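Local structure of teicoplanin pseudoaglycone deacetylases Orf2 (Actinoplanes teichomyceticus, 3DFF) at residues L83-V88 with V226-S231; G93-S98 with A137-S142; R101-P104 with W108-A111; S220-A225 with Y260-W265. The protein is a zinc-dependent deacetylase that probably removes the acetyl group from the teicoplanin pseudoaglycone during biosynthesis of the lipoglycopeptide antibiotic teicoplanin. One frame throughout, in Å; residues are numbered along the deposited sequence.

Contact 1: L83-V88 with V226-S231; sequences LDHLRV and VERYSS
His85, which lies against the guanidinium group of Arg228, has its main polar bond at the other side of its ring, where NE2 makes a probable hydrogen bond with OE1 of Gln224. The setting is the end of helix 71-85, closed by a Schellman motif, beside the type I beta turn Val226-Tyr229 that starts on helix 216-226. In the Schellman motif Arg87 takes positive phi (62°), and Val88 N reaches back to Leu83 O at 2.9 Å. In the turn, Tyr229 N bonds to Val226 O, and this presents Arg228 to the helix.

His85 holds CG anti to its own backbone N (chi1 -163°), which carries the imidazole out toward that turn. Arg228 bends at chi2 and brings its guanidinium over one imidazole face, with CZ 3.6 Å above the ring plane and displaced toward the rim. The two planes are inclined by 37°, so the groups overlap only obliquely. His85 ND1 and Arg228 NH2 come within 3.3 Å, but the angle is too poor for a hydrogen bond. With OE1 of Gln224 as acceptor, NE2 would carry a proton, and a neutral ring protonated there would probably suit a cation over its face better than a charged one. Gln224 also serves Arg228, its backbone O taking a bond from NH1, so one glutamine steadies both partners at this surface contact. Deeper in, Tyr229 passes beneath the pair and hydrogen-bonds through OH to OD1 of Asp79 on helix 71-85.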
loop_
_atom_site.group_PDB
_atom_site.type_symbol
_atom_site.label_atom_id
_atom_site.label_comp_id
_atom_site.label_asym_id
_atom_site.label_seq_id
_atom_site.Cartn_x
_atom_site.Cartn_y
_atom_site.Cartn_z
ATOM N N LEU A 83 -9.550 -3.364 -8.757
ATOM C CA LEU A 83 -10.403 -2.284 -8.260
ATOM C C LEU A 83 -11.765 -2.273 -8.990
ATOM O O LEU A 83 -12.800 -2.055 -8.347
ATOM C CB LEU A 83 -9.675 -0.931 -8.364
ATOM C CG LEU A 83 -8.409 -0.880 -7.497
ATOM C CD1 LEU A 83 -7.601 0.375 -7.748
ATOM C CD2 LEU A 83 -8.800 -0.970 -6.013
ATOM N N ASP A 84 -11.766 -2.531 -10.296
ATOM C CA ASP A 84 -13.035 -2.733 -11.041
ATOM C C ASP A 84 -13.858 -3.853 -10.390
ATOM O O ASP A 84 -15.082 -3.743 -10.274
ATOM C CB ASP A 84 -12.784 -3.109 -12.508
ATOM C CG ASP A 84 -12.404 -1.927 -13.392
ATOM O OD1 ASP A 84 -12.450 -0.770 -12.954
ATOM O OD2 ASP A 84 -12.058 -2.197 -14.572
ATOM N N HIS A 85 -13.191 -4.921 -9.944
ATOM C CA HIS A 85 -13.902 -6.032 -9.301
ATOM C C HIS A 85 -14.563 -5.624 -7.990
ATOM O O HIS A 85 -15.660 -6.124 -7.666
ATOM C CB HIS A 85 -12.996 -7.243 -9.089
ATOM C CG HIS A 85 -13.754 -8.510 -8.828
ATOM N ND1 HIS A 85 -14.393 -9.215 -9.828
ATOM C CD2 HIS A 85 -13.987 -9.189 -7.678
ATOM C CE1 HIS A 85 -14.983 -10.276 -9.305
ATOM N NE2 HIS A 85 -14.753 -10.283 -8.002
ATOM N N LEU A 86 -13.907 -4.730 -7.243
ATOM C CA LEU A 86 -14.454 -4.151 -5.995
ATOM C C LEU A 86 -15.468 -3.046 -6.276
ATOM O O LEU A 86 -16.063 -2.469 -5.348
ATOM C CB LEU A 86 -13.335 -3.599 -5.102
ATOM C CG LEU A 86 -12.293 -4.605 -4.619
ATOM C CD1 LEU A 86 -11.249 -3.887 -3.764
ATOM C CD2 LEU A 86 -12.972 -5.695 -3.802
ATOM N N ARG A 87 -15.617 -2.751 -7.569
ATOM C CA ARG A 87 -16.487 -1.705 -8.107
ATOM C C ARG A 87 -16.071 -0.316 -7.618
ATOM O O ARG A 87 -16.900 0.534 -7.308
ATOM C CB ARG A 87 -17.975 -2.049 -7.859
ATOM C CG ARG A 87 -18.300 -3.502 -8.232
ATOM C CD ARG A 87 -19.773 -3.828 -8.009
ATOM N NE ARG A 87 -20.568 -3.473 -9.179
ATOM C CZ ARG A 87 -21.233 -4.347 -9.935
ATOM N NH1 ARG A 87 -21.222 -5.640 -9.635
ATOM N NH2 ARG A 87 -21.926 -3.919 -10.986
ATOM N N VAL A 88 -14.757 -0.086 -7.560
ATOM C CA VAL A 88 -14.212 1.205 -7.106
ATOM C C VAL A 88 -13.249 1.845 -8.144
ATOM O O VAL A 88 -12.700 1.146 -8.996
ATOM C CB VAL A 88 -13.503 1.110 -5.709
ATOM C CG1 VAL A 88 -14.415 0.499 -4.646
ATOM C CG2 VAL A 88 -12.217 0.305 -5.809
ATOM N N VAL A 226 -7.919 -9.683 -5.004
ATOM C CA VAL A 226 -6.511 -10.020 -4.817
ATOM C C VAL A 226 -6.010 -10.909 -5.962
ATOM O O VAL A 226 -4.917 -10.698 -6.500
ATOM C CB VAL A 226 -6.269 -10.691 -3.439
ATOM C CG1 VAL A 226 -4.855 -11.241 -3.334
ATOM C CG2 VAL A 226 -6.556 -9.721 -2.314
ATOM N N GLU A 227 -6.827 -11.868 -6.402
ATOM C CA GLU A 227 -6.402 -12.763 -7.465
ATOM C C GLU A 227 -6.122 -12.078 -8.804
ATOM O O GLU A 227 -5.486 -12.672 -9.675
ATOM C CB GLU A 227 -7.419 -13.895 -7.648
ATOM C CG GLU A 227 -7.457 -14.794 -6.438
ATOM C CD GLU A 227 -8.428 -15.940 -6.585
ATOM O OE1 GLU A 227 -9.596 -15.701 -6.958
ATOM O OE2 GLU A 227 -8.013 -17.083 -6.321
ATOM N N ARG A 228 -6.610 -10.849 -8.973
ATOM C CA ARG A 228 -6.388 -10.113 -10.211
ATOM C C ARG A 228 -4.928 -9.703 -10.295
ATOM O O ARG A 228 -4.418 -9.477 -11.392
ATOM C CB ARG A 228 -7.292 -8.883 -10.306
ATOM C CG ARG A 228 -8.570 -9.112 -11.091
ATOM C CD ARG A 228 -9.498 -10.058 -10.369
ATOM N NE ARG A 228 -10.751 -10.255 -11.109
ATOM C CZ ARG A 228 -11.549 -11.304 -10.920
ATOM N NH1 ARG A 228 -11.228 -12.234 -10.027
ATOM N NH2 ARG A 228 -12.664 -11.431 -11.636
ATOM N N TYR A 229 -4.259 -9.620 -9.139
ATOM C CA TYR A 229 -2.823 -9.280 -9.137
ATOM C C TYR A 229 -1.986 -10.502 -9.441
ATOM O O TYR A 229 -1.226 -10.989 -8.581
ATOM C CB TYR A 229 -2.392 -8.622 -7.817
ATOM C CG TYR A 229 -3.072 -7.311 -7.541
ATOM C CD1 TYR A 229 -2.682 -6.132 -8.201
ATOM C CD2 TYR A 229 -4.105 -7.228 -6.606
ATOM C CE1 TYR A 229 -3.288 -4.906 -7.911
ATOM C CE2 TYR A 229 -4.739 -6.024 -6.339
ATOM C CZ TYR A 229 -4.332 -4.857 -6.998
ATOM O OH TYR A 229 -4.972 -3.690 -6.704
ATOM N N SER A 230 -2.111 -10.998 -10.670
ATOM C CA SER A 230 -1.479 -12.273 -11.053
ATOM C C SER A 230 0.010 -12.248 -10.778
ATOM O O SER A 230 0.573 -13.234 -10.315
ATOM C CB SER A 230 -1.689 -12.568 -12.533
ATOM O OG SER A 230 -3.058 -12.492 -12.863
ATOM N N SER A 231 0.644 -11.108 -11.045
ATOM C CA SER A 231 2.101 -11.006 -10.916
ATOM C C SER A 231 2.592 -11.251 -9.486
ATOM O O SER A 231 3.734 -11.646 -9.274
ATOM C CB SER A 231 2.567 -9.620 -11.370
ATOM O OG SER A 231 1.982 -8.614 -10.573
#

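Contact 2: G93-S98 with A137-S142; sequences GRFLDS and ADDIRS
Arg94 and Asp139 meet at about a right angle, and the guanidinium grips the carboxylate side-on with two nitrogens, one to each oxygen. NE donates to OD2 of Asp139 at 2.8 Å on its syn side; NH2 donates to OD1 of Asp139 at 3.1 Å, and this second bond is nearly straight (168°). The flat groups are far from coplanar: OD1 lies in the guanidinium plane, whereas NH2 stands well above the carboxylate plane. Phe95 approaches Asp139 from the opposite direction, its CE2 3.4 Å from OD2. The phenyl ring backs the arginine, with Arg94 CG 3.8 Å above the centre of one face.

This pairing joins the loop after strand 89-92, an edge strand of the central sheet of this PIG-L family fold, to helix 126-147, which flanks the sheet. The same loop runs on to Asp97, which binds zinc in another crystal of this protein though not in this model.

A water is a second hydrogen-bond partner of Asp139 OD2, donating to it at 2.7 Å while accepting from Arg94 N at 3.1 Å. Arg94 NH2 has a second salt bridge, to Glu135 on the same helix, while the Phe95 ring packs onto Leu132 and Val136.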
loop_
_atom_site.group_PDB
_atom_site.type_symbol
_atom_site.label_atom_id
_atom_site.label_comp_id
_atom_site.label_asym_id
_atom_site.label_seq_id
_atom_site.Cartn_x
_atom_site.Cartn_y
_atom_site.Cartn_z
ATOM N N GLY A 93 -0.448 7.128 -9.658
ATOM C CA GLY A 93 0.505 8.211 -9.416
ATOM C C GLY A 93 1.777 8.108 -10.247
ATOM O O GLY A 93 1.959 7.132 -10.999
ATOM N N ARG A 94 2.641 9.111 -10.080
ATOM C CA ARG A 94 3.809 9.329 -10.925
ATOM C C ARG A 94 5.117 8.815 -10.321
ATOM O O ARG A 94 6.156 8.860 -10.975
ATOM C CB ARG A 94 3.973 10.846 -11.175
ATOM C CG ARG A 94 4.423 11.629 -9.967
ATOM C CD ARG A 94 4.603 13.105 -10.332
ATOM N NE ARG A 94 4.575 13.966 -9.164
ATOM C CZ ARG A 94 5.635 14.498 -8.568
ATOM N NH1 ARG A 94 6.876 14.262 -9.003
ATOM N NH2 ARG A 94 5.435 15.282 -7.519
ATOM N N PHE A 95 5.087 8.328 -9.083
ATOM C CA PHE A 95 6.338 8.037 -8.379
ATOM C C PHE A 95 6.872 6.665 -8.696
ATOM O O PHE A 95 6.102 5.721 -8.832
ATOM C CB PHE A 95 6.149 8.217 -6.871
ATOM C CG PHE A 95 5.743 9.612 -6.520
ATOM C CD1 PHE A 95 6.697 10.615 -6.408
ATOM C CD2 PHE A 95 4.388 9.941 -6.409
ATOM C CE1 PHE A 95 6.312 11.939 -6.148
ATOM C CE2 PHE A 95 3.990 11.268 -6.160
ATOM C CZ PHE A 95 4.949 12.249 -5.996
ATOM N N LEU A 96 8.199 6.570 -8.793
ATOM C CA LEU A 96 8.822 5.306 -9.145
ATOM C C LEU A 96 8.974 4.398 -7.933
ATOM O O LEU A 96 9.534 4.803 -6.909
ATOM C CB LEU A 96 10.219 5.568 -9.724
ATOM C CG LEU A 96 10.264 6.192 -11.115
ATOM C CD1 LEU A 96 11.728 6.457 -11.492
ATOM C CD2 LEU A 96 9.622 5.335 -12.142
ATOM N N ASP A 97 8.542 3.149 -8.099
ATOM C CA ASP A 97 8.805 2.117 -7.103
ATOM C C ASP A 97 10.293 2.115 -6.723
ATOM O O ASP A 97 11.140 2.382 -7.563
ATOM C CB ASP A 97 8.439 0.746 -7.646
ATOM C CG ASP A 97 8.523 -0.323 -6.569
ATOM O OD1 ASP A 97 9.642 -0.690 -6.132
ATOM O OD2 ASP A 97 7.473 -0.751 -6.112
ATOM N N SER A 98 10.592 1.773 -5.476
ATOM C CA SER A 98 11.983 1.696 -4.988
ATOM C C SER A 98 12.915 0.935 -5.926
ATOM O O SER A 98 14.086 1.300 -6.011
ATOM C CB SER A 98 12.036 1.082 -3.592
ATOM O OG SER A 98 11.479 -0.221 -3.606
ATOM N N ALA A 137 3.631 14.296 -0.714
ATOM C CA ALA A 137 2.695 15.120 0.056
ATOM C C ALA A 137 2.046 16.186 -0.839
ATOM O O ALA A 137 0.852 16.440 -0.725
ATOM C CB ALA A 137 3.394 15.751 1.223
ATOM N N ASP A 138 2.835 16.778 -1.739
ATOM C CA ASP A 138 2.311 17.776 -2.692
ATOM C C ASP A 138 1.201 17.167 -3.535
ATOM O O ASP A 138 0.116 17.752 -3.688
ATOM C CB ASP A 138 3.415 18.298 -3.627
ATOM C CG ASP A 138 4.405 19.228 -2.941
ATOM O OD1 ASP A 138 4.224 19.577 -1.754
ATOM O OD2 ASP A 138 5.395 19.627 -3.611
ATOM N N ASP A 139 1.477 16.000 -4.120
ATOM C CA ASP A 139 0.506 15.312 -4.959
ATOM C C ASP A 139 -0.752 14.907 -4.189
ATOM O O ASP A 139 -1.867 15.032 -4.700
ATOM C CB ASP A 139 1.147 14.098 -5.645
ATOM C CG ASP A 139 1.991 14.493 -6.839
ATOM O OD1 ASP A 139 2.446 15.649 -6.894
ATOM O OD2 ASP A 139 2.176 13.653 -7.730
ATOM N N ILE A 140 -0.585 14.443 -2.958
ATOM C CA ILE A 140 -1.746 14.093 -2.142
ATOM C C ILE A 140 -2.583 15.327 -1.826
ATOM O O ILE A 140 -3.811 15.248 -1.887
ATOM C CB ILE A 140 -1.377 13.323 -0.852
ATOM C CG1 ILE A 140 -0.716 11.985 -1.205
ATOM C CG2 ILE A 140 -2.636 13.072 0.001
ATOM C CD1 ILE A 140 -0.042 11.315 0.006
ATOM N N ARG A 141 -1.925 16.449 -1.526
ATOM C CA ARG A 141 -2.648 17.710 -1.281
ATOM C C ARG A 141 -3.476 18.111 -2.488
ATOM O O ARG A 141 -4.641 18.495 -2.345
ATOM C CB ARG A 141 -1.681 18.817 -0.887
ATOM C CG ARG A 141 -1.380 18.824 0.618
ATOM C CD ARG A 141 -0.661 20.091 1.052
ATOM N NE ARG A 141 0.655 20.190 0.423
ATOM C CZ ARG A 141 1.763 19.636 0.910
ATOM N NH1 ARG A 141 1.743 18.975 2.061
ATOM N NH2 ARG A 141 2.904 19.765 0.260
ATOM N N SER A 142 -2.896 17.963 -3.676
ATOM C CA SER A 142 -3.590 18.277 -4.925
ATOM C C SER A 142 -4.813 17.391 -5.104
ATOM O O SER A 142 -5.888 17.879 -5.446
ATOM C CB SER A 142 -2.640 18.151 -6.117
ATOM O OG SER A 142 -1.591 19.089 -5.984
HETATM O O HOH W 1 1.190 11.197 -8.376
#

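Contact 3: R101-P104 with W108-A111; sequences RKLP and WLTA
The six-membered ring of Trp108 carries the Lys102 side chain on one face, while the carbonyl O of Arg101 lies at its edge, near the ring plane. Lys102 CE makes the CH-pi contact, 4.0 Å from the ring centroid and 19° off its normal; CG rests nearby, 3.8 Å from CE3. Because the lysine chain is extended beyond CG, it runs across the indole and its NZ ends farther out, too distant for more than a weak cation-pi attraction. The other flat group, the Arg101 guanidinium, has CD2 of Leu109 beside it, with NH2 at 3.4 Å.

Between these side chains the backbone turns back on itself and is held by a single beta bridge, Lys102 with Trp108. Its bond runs from Leu109 N to Arg101 O, 2.9 Å long and nearly straight at 170°, although the donor is tilted 32° from the carbonyl plane. A water lies 2.8 Å from the same Arg101 O and accepts from Thr110 N, carrying the link on to strand 110-111, which pairs with strand 120-121. On the side of the bridge away from the lysine, Leu103 CD2 packs on Leu109 CD1 at 3.7 Å.

Arg101 sends NH1 away from the bridge, to a salt bridge with Asp163 and a hydrogen bond to Leu96 O. Asp163 binds zinc in another crystal of this protein, though not in this model; Arg101, its backbone fixed by the bridge, would be second-shell there, its positive charge probably helping to orient that carboxylate.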
loop_
_atom_site.group_PDB
_atom_site.type_symbol
_atom_site.label_atom_id
_atom_site.label_comp_id
_atom_site.label_asym_id
_atom_site.label_seq_id
_atom_site.Cartn_x
_atom_site.Cartn_y
_atom_site.Cartn_z
ATOM N N ARG A 101 14.224 3.494 -8.634
ATOM C CA ARG A 101 14.762 4.809 -8.277
ATOM C C ARG A 101 16.285 4.804 -8.242
ATOM O O ARG A 101 16.910 3.783 -7.981
ATOM C CB ARG A 101 14.216 5.307 -6.933
ATOM C CG ARG A 101 12.696 5.559 -6.953
ATOM C CD ARG A 101 12.285 6.579 -5.873
ATOM N NE ARG A 101 12.555 6.185 -4.488
ATOM C CZ ARG A 101 11.760 5.393 -3.772
ATOM N NH1 ARG A 101 10.686 4.854 -4.323
ATOM N NH2 ARG A 101 12.051 5.108 -2.519
ATOM N N LYS A 102 16.865 5.980 -8.495
ATOM C CA LYS A 102 18.300 6.201 -8.378
ATOM C C LYS A 102 18.643 7.172 -7.248
ATOM O O LYS A 102 17.801 7.989 -6.847
ATOM C CB LYS A 102 18.850 6.759 -9.672
ATOM C CG LYS A 102 18.959 5.711 -10.762
ATOM C CD LYS A 102 19.584 6.301 -11.999
ATOM C CE LYS A 102 19.763 5.256 -13.078
ATOM N NZ LYS A 102 20.339 5.876 -14.302
ATOM N N LEU A 103 19.875 7.055 -6.744
ATOM C CA LEU A 103 20.415 7.967 -5.736
ATOM C C LEU A 103 20.914 9.229 -6.400
ATOM O O LEU A 103 21.174 9.229 -7.597
ATOM C CB LEU A 103 21.578 7.309 -4.986
ATOM C CG LEU A 103 21.298 6.004 -4.226
ATOM C CD1 LEU A 103 22.515 5.580 -3.461
ATOM C CD2 LEU A 103 20.103 6.154 -3.300
ATOM N N PRO A 104 21.049 10.320 -5.620
ATOM C CA PRO A 104 21.645 11.525 -6.191
ATOM C C PRO A 104 22.988 11.265 -6.909
ATOM O O PRO A 104 23.264 11.917 -7.918
ATOM C CB PRO A 104 21.805 12.434 -4.975
ATOM C CG PRO A 104 20.684 12.034 -4.076
ATOM C CD PRO A 104 20.647 10.524 -4.214
ATOM N N TRP A 108 21.822 2.912 -8.264
ATOM C CA TRP A 108 20.451 2.481 -7.977
ATOM C C TRP A 108 20.192 2.573 -6.489
ATOM O O TRP A 108 21.091 2.341 -5.666
ATOM C CB TRP A 108 20.258 1.028 -8.395
ATOM C CG TRP A 108 20.381 0.817 -9.874
ATOM C CD1 TRP A 108 21.395 0.160 -10.524
ATOM C CD2 TRP A 108 19.476 1.264 -10.888
ATOM N NE1 TRP A 108 21.169 0.174 -11.875
ATOM C CE2 TRP A 108 19.998 0.839 -12.129
ATOM C CE3 TRP A 108 18.263 1.973 -10.870
ATOM C CZ2 TRP A 108 19.348 1.094 -13.337
ATOM C CZ3 TRP A 108 17.625 2.247 -12.070
ATOM C CH2 TRP A 108 18.173 1.801 -13.297
ATOM N N LEU A 109 18.952 2.866 -6.121
ATOM C CA LEU A 109 18.574 2.867 -4.721
ATOM C C LEU A 109 18.664 1.452 -4.117
ATOM O O LEU A 109 19.183 1.252 -3.011
ATOM C CB LEU A 109 17.145 3.404 -4.581
ATOM C CG LEU A 109 16.531 3.307 -3.188
ATOM C CD1 LEU A 109 17.305 4.090 -2.141
ATOM C CD2 LEU A 109 15.121 3.835 -3.274
ATOM N N THR A 110 18.122 0.473 -4.843
ATOM C CA THR A 110 18.030 -0.900 -4.336
ATOM C C THR A 110 18.997 -1.806 -5.111
ATOM O O THR A 110 19.161 -1.675 -6.320
ATOM C CB THR A 110 16.586 -1.452 -4.455
ATOM O OG1 THR A 110 16.240 -1.495 -5.823
ATOM C CG2 THR A 110 15.599 -0.534 -3.751
ATOM N N ALA A 111 19.637 -2.721 -4.394
ATOM C CA ALA A 111 20.638 -3.589 -5.003
ATOM C C ALA A 111 20.411 -5.031 -4.608
ATOM O O ALA A 111 19.955 -5.298 -3.506
ATOM C CB ALA A 111 22.030 -3.153 -4.589
HETATM O O HOH W 2 16.513 1.052 -7.319
#

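Contact 4: S220-A225 with Y260-W265; sequences SQKFQA and YGETTW
Helix 216-226 is tied to the lead-in of strand 263-269, the one strand of the central sheet that runs against the others, by a buried lysine, Lys222. Its NZ donates to OE1 of Glu262 at 2.7 Å, forming a salt bridge, and to OH of Tyr260 at 2.8 Å; the backbone O of Leu22 on helix 19-33 is a third acceptor. Three oxygens thus satisfy an ammonium that has been taken inside the protein. The lysine gets there fully extended, with CG anti to the backbone N (chi1 180°) and the outer torsions all near 180°.

Glu262 comes from the opposite direction, also extended beyond CG, and offers the anti lone pair of OE1. Its carboxylate is held further by helix 19-33, OE1 by Ala26 N and OE2 by Gly27 N. Leu22 O and Ala26 N are four residues apart in that helix, the spacing at which they would ordinarily bond each other, so the ion pair engages a main-chain donor and acceptor of the same turn. Such an enclosed pair probably keeps both charges.

Tyr260 crosses the lysine at about a right angle and meets NZ at its edge, near the ring plane. Its face receives the edge of Phe223 in a T-shaped stack, centroids 5.3 Å apart and planes at 80°. Phe223 in turn stacks with Phe244 of helix 243-254. At the leading edge of the T, Phe223 CZ comes to 3.9 Å from Tyr260 CE1.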
loop_
_atom_site.group_PDB
_atom_site.type_symbol
_atom_site.label_atom_id
_atom_site.label_comp_id
_atom_site.label_asym_id
_atom_site.label_seq_id
_atom_site.Cartn_x
_atom_site.Cartn_y
_atom_site.Cartn_z
ATOM N N SER A 220 -15.289 -12.686 -0.033
ATOM C CA SER A 220 -15.142 -13.359 -1.305
ATOM C C SER A 220 -14.694 -12.346 -2.365
ATOM O O SER A 220 -13.813 -12.634 -3.173
ATOM C CB SER A 220 -16.463 -14.030 -1.714
ATOM O OG SER A 220 -16.307 -14.739 -2.930
ATOM N N GLN A 221 -15.295 -11.163 -2.326
ATOM C CA GLN A 221 -15.030 -10.133 -3.327
ATOM C C GLN A 221 -13.588 -9.655 -3.192
ATOM O O GLN A 221 -12.856 -9.593 -4.182
ATOM C CB GLN A 221 -16.009 -8.981 -3.154
ATOM C CG GLN A 221 -16.018 -8.005 -4.308
ATOM C CD GLN A 221 -17.059 -6.932 -4.130
ATOM O OE1 GLN A 221 -17.721 -6.843 -3.083
ATOM N NE2 GLN A 221 -17.229 -6.104 -5.159
ATOM N N LYS A 222 -13.183 -9.366 -1.959
ATOM C CA LYS A 222 -11.794 -9.003 -1.668
ATOM C C LYS A 222 -10.829 -10.055 -2.219
ATOM O O LYS A 222 -9.899 -9.734 -2.953
ATOM C CB LYS A 222 -11.566 -8.865 -0.166
ATOM C CG LYS A 222 -10.097 -8.481 0.179
ATOM C CD LYS A 222 -9.824 -8.541 1.687
ATOM C CE LYS A 222 -8.336 -8.311 1.969
ATOM N NZ LYS A 222 -8.055 -7.959 3.400
ATOM N N PHE A 223 -11.018 -11.315 -1.831
ATOM C CA PHE A 223 -10.101 -12.378 -2.241
ATOM C C PHE A 223 -10.068 -12.572 -3.757
ATOM O O PHE A 223 -9.002 -12.797 -4.317
ATOM C CB PHE A 223 -10.416 -13.698 -1.502
ATOM C CG PHE A 223 -10.030 -13.697 -0.030
ATOM C CD1 PHE A 223 -9.593 -12.540 0.617
ATOM C CD2 PHE A 223 -10.135 -14.875 0.712
ATOM C CE1 PHE A 223 -9.251 -12.548 1.989
ATOM C CE2 PHE A 223 -9.803 -14.898 2.071
ATOM C CZ PHE A 223 -9.363 -13.741 2.715
ATOM N N GLN A 224 -11.229 -12.471 -4.419
ATOM C CA GLN A 224 -11.280 -12.527 -5.884
ATOM C C GLN A 224 -10.481 -11.354 -6.470
ATOM O O GLN A 224 -9.778 -11.520 -7.457
ATOM C CB GLN A 224 -12.723 -12.475 -6.389
ATOM C CG GLN A 224 -13.491 -13.776 -6.196
ATOM C CD GLN A 224 -14.996 -13.601 -6.257
ATOM O OE1 GLN A 224 -15.509 -12.564 -6.683
ATOM N NE2 GLN A 224 -15.718 -14.628 -5.819
ATOM N N ALA A 225 -10.594 -10.186 -5.849
ATOM C CA ALA A 225 -9.861 -8.996 -6.312
ATOM C C ALA A 225 -8.351 -9.185 -6.161
ATOM O O ALA A 225 -7.584 -8.893 -7.086
ATOM C CB ALA A 225 -10.330 -7.748 -5.585
ATOM N N TYR A 260 -14.921 -12.435 8.770
ATOM C CA TYR A 260 -13.727 -11.775 8.260
ATOM C C TYR A 260 -13.712 -10.302 8.677
ATOM O O TYR A 260 -14.760 -9.706 8.960
ATOM C CB TYR A 260 -13.624 -11.937 6.739
ATOM C CG TYR A 260 -12.281 -11.499 6.222
ATOM C CD1 TYR A 260 -11.132 -12.262 6.469
ATOM C CD2 TYR A 260 -12.149 -10.287 5.548
ATOM C CE1 TYR A 260 -9.895 -11.846 6.028
ATOM C CE2 TYR A 260 -10.907 -9.859 5.094
ATOM C CZ TYR A 260 -9.790 -10.644 5.349
ATOM O OH TYR A 260 -8.555 -10.243 4.925
ATOM N N GLY A 261 -12.524 -9.698 8.721
ATOM C CA GLY A 261 -12.427 -8.312 9.103
ATOM C C GLY A 261 -11.037 -7.762 8.832
ATOM O O GLY A 261 -10.112 -8.519 8.540
ATOM N N GLU A 262 -10.916 -6.444 8.941
ATOM C CA GLU A 262 -9.658 -5.748 8.721
ATOM C C GLU A 262 -9.444 -4.762 9.850
ATOM O O GLU A 262 -10.391 -4.084 10.283
ATOM C CB GLU A 262 -9.692 -5.024 7.372
ATOM C CG GLU A 262 -9.647 -5.967 6.173
ATOM C CD GLU A 262 -10.149 -5.361 4.868
ATOM O OE1 GLU A 262 -9.828 -5.939 3.808
ATOM O OE2 GLU A 262 -10.894 -4.348 4.900
ATOM N N THR A 263 -8.201 -4.697 10.333
ATOM C CA THR A 263 -7.814 -3.796 11.411
ATOM C C THR A 263 -7.348 -2.444 10.861
ATOM O O THR A 263 -6.492 -2.399 9.966
ATOM C CB THR A 263 -6.720 -4.451 12.272
ATOM O OG1 THR A 263 -7.248 -5.664 12.842
ATOM C CG2 THR A 263 -6.257 -3.543 13.396
ATOM N N THR A 264 -7.915 -1.367 11.409
ATOM C CA THR A 264 -7.496 -0.003 11.096
ATOM C C THR A 264 -7.374 0.835 12.379
ATOM O O THR A 264 -7.997 0.517 13.395
ATOM C CB THR A 264 -8.479 0.702 10.112
ATOM O OG1 THR A 264 -9.786 0.837 10.711
ATOM C CG2 THR A 264 -8.593 -0.051 8.790
ATOM N N TRP A 265 -6.571 1.898 12.339
ATOM C CA TRP A 265 -6.422 2.780 13.487
ATOM C C TRP A 265 -6.636 4.204 13.034
ATOM O O TRP A 265 -6.153 4.582 11.958
ATOM C CB TRP A 265 -5.016 2.718 14.059
ATOM C CG TRP A 265 -4.585 1.402 14.583
ATOM C CD1 TRP A 265 -4.714 0.943 15.862
ATOM C CD2 TRP A 265 -3.915 0.373 13.847
ATOM N NE1 TRP A 265 -4.168 -0.316 15.966
ATOM C CE2 TRP A 265 -3.675 -0.691 14.745
ATOM C CE3 TRP A 265 -3.493 0.248 12.517
ATOM C CZ2 TRP A 265 -3.031 -1.871 14.354
ATOM C CZ3 TRP A 265 -2.843 -0.929 12.126
ATOM C CH2 TRP A 265 -2.624 -1.970 13.047
#

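From the N terminus, residues 83-88 at the end of helix 71-85 open contact 1. The chain then enters contact 2 at 93-98 and makes the short turnback of contact 3, which closes at 108-111, within the span that contact 2 closes at 137-142 on helix 126-147. Both loops lie inside the long one that contact 1 completes at 226-231. Contact 4 crosses it, opening at 220-225 and closing at 260-265. Contacts 1 and 4 meet where Gln221 and Gln224 reach His85; contacts 2 and 3 meet through Arg101 and Leu96. Contacts 2 and 4 lie on opposite sides of the chain's centre, joining flanking helices to different parts of the fold.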